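Local coordinates for 3-oxoacyl-(Acyl-carrier protein) synthase (Burkholderia xenovorans, PDB 4EFI) that probably condenses an acyl starter with a malonyl group carried on acyl carrier protein, as a thiolase-fold enzyme of the 3-oxoacyl synthase III type, at residues V250-T253 and L254-G258. Residues are numbered along the deposited sequence; the frame is centred on the assembly and turned at random. Where two conformers were deposited one is given.
Sequences VSRT and LDIAG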
loop_
_atom_site.group_PDB
_atom_site.type_symbol
_atom_site.label_atom_id
_atom_site.label_comp_id
_atom_site.label_asym_id
_atom_site.label_seq_id
_atom_site.Cartn_x
_atom_site.Cartn_y
_atom_site.Cartn_z
ATOM N N VAL A 250 3.590 -14.750 7.325
ATOM C CA VAL A 250 3.762 -14.166 8.647
ATOM C C VAL A 250 4.687 -15.055 9.482
ATOM O O VAL A 250 5.641 -14.571 10.093
ATOM C CB VAL A 250 2.410 -13.965 9.363
ATOM C CG1 VAL A 250 2.612 -13.543 10.813
ATOM C CG2 VAL A 250 1.566 -12.927 8.623
ATOM N N SER A 251 4.405 -16.351 9.503
ATOM C CA SER A 251 5.199 -17.281 10.294
ATOM C C SER A 251 6.674 -17.201 9.913
ATOM O O SER A 251 7.550 -17.056 10.765
ATOM C CB SER A 251 4.684 -18.709 10.101
ATOM O OG SER A 251 5.459 -19.637 10.832
ATOM N N ARG A 252 6.946 -17.286 8.619
ATOM C CA ARG A 252 8.338 -17.331 8.158
ATOM C C ARG A 252 9.049 -16.009 8.398
ATOM O O ARG A 252 10.234 -15.977 8.749
ATOM C CB ARG A 252 8.430 -17.761 6.694
ATOM C CG ARG A 252 9.853 -17.925 6.212
ATOM C CD ARG A 252 10.608 -19.061 6.896
ATOM N NE ARG A 252 11.995 -19.048 6.422
ATOM C CZ ARG A 252 13.042 -19.499 7.082
ATOM N NH1 ARG A 252 12.899 -20.066 8.272
ATOM N NH2 ARG A 252 14.249 -19.391 6.537
ATOM N N THR A 253 8.310 -14.911 8.232
ATOM C CA THR A 253 8.864 -13.587 8.494
ATOM C C THR A 253 9.306 -13.487 9.948
ATOM O O THR A 253 10.417 -13.019 10.251
ATOM C CB THR A 253 7.841 -12.477 8.174
ATOM O OG1 THR A 253 7.528 -12.514 6.773
ATOM C CG2 THR A 253 8.409 -11.118 8.522
ATOM N N LEU A 254 8.438 -13.922 10.856
ATOM C CA LEU A 254 8.746 -13.896 12.280
ATOM C C LEU A 254 9.993 -14.723 12.560
ATOM O O LEU A 254 10.865 -14.306 13.322
ATOM C CB LEU A 254 7.566 -14.417 13.101
ATOM C CG LEU A 254 6.410 -13.414 13.179
ATOM C CD1 LEU A 254 5.200 -13.983 13.892
ATOM C CD2 LEU A 254 6.857 -12.147 13.876
ATOM N N ASP A 255 10.085 -15.887 11.931
ATOM C CA ASP A 255 11.198 -16.792 12.181
ATOM C C ASP A 255 12.533 -16.163 11.758
ATOM O O ASP A 255 13.511 -16.212 12.497
ATOM C CB ASP A 255 10.967 -18.136 11.469
ATOM C CG ASP A 255 9.867 -18.971 12.117
ATOM O OD1 ASP A 255 9.488 -18.703 13.279
ATOM O OD2 ASP A 255 9.371 -19.914 11.458
ATOM N N ILE A 256 12.576 -15.549 10.581
ATOM C CA ILE A 256 13.843 -14.993 10.072
ATOM C C ILE A 256 14.265 -13.663 10.718
ATOM O O ILE A 256 15.447 -13.311 10.711
ATOM C CB ILE A 256 13.867 -14.863 8.523
ATOM C CG1 ILE A 256 12.907 -13.775 8.014
ATOM C CG2 ILE A 256 13.577 -16.218 7.878
ATOM C CD1 ILE A 256 13.012 -13.533 6.493
ATOM N N ALA A 257 13.314 -12.940 11.296
ATOM C CA ALA A 257 13.605 -11.658 11.937
ATOM C C ALA A 257 14.090 -11.784 13.388
ATOM O O ALA A 257 14.561 -10.806 13.968
ATOM C CB ALA A 257 12.386 -10.751 11.856
ATOM N N GLY A 258 13.949 -12.972 13.968
ATOM C CA GLY A 258 14.571 -13.308 15.240
ATOM C C GLY A 258 13.968 -12.725 16.512
ATOM O O GLY A 258 14.579 -12.825 17.585
HETATM O O HOH W 1 7.493 -20.483 9.333
HETATM O O HOH W 2 10.586 -21.275 9.457
#
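Arg252 and Ile256, one turn apart near the C-terminal end of helix 235-257, meet at the edge of the face by which the helix packs on the five-stranded sheet of this thiolase-fold enzyme, both touching Ile194 of strand 190-197. Four i to i+4 backbone bonds build the turn; the straightest, Leu254 N to Val250 O, is 3.0 Å long at 167°, while the last, Ala257 N to Thr253 O, bends to 142°. Gly258, with positive phi, leaves the helix, its N making a weak bond to Leu254 O.

Polar side chains meet through water. One water lies 2.7 Å from Ser251 OG and donates to Asp255 OD2; a second accepts from Arg252 NH1 and donates to the same OD2 over 2.7 Å. The second water thus bridges Arg252 and Asp255, whose NH1 and OD2 are 4.8 Å apart, whereas Arg252 NE forms a salt bridge with Glu11.

Buried Thr253 bonds through OG1 to Leu249 O and Ser338 OG, and touches Phe328 and Ala340. Val250 and Leu254 run side by side, CG1 to CD1 4.0 Å.

CG2 of Ile256, anti to the carbonyl carbon, sits over the centre of one guanidinium face, 3.4 Å from Arg252 CZ.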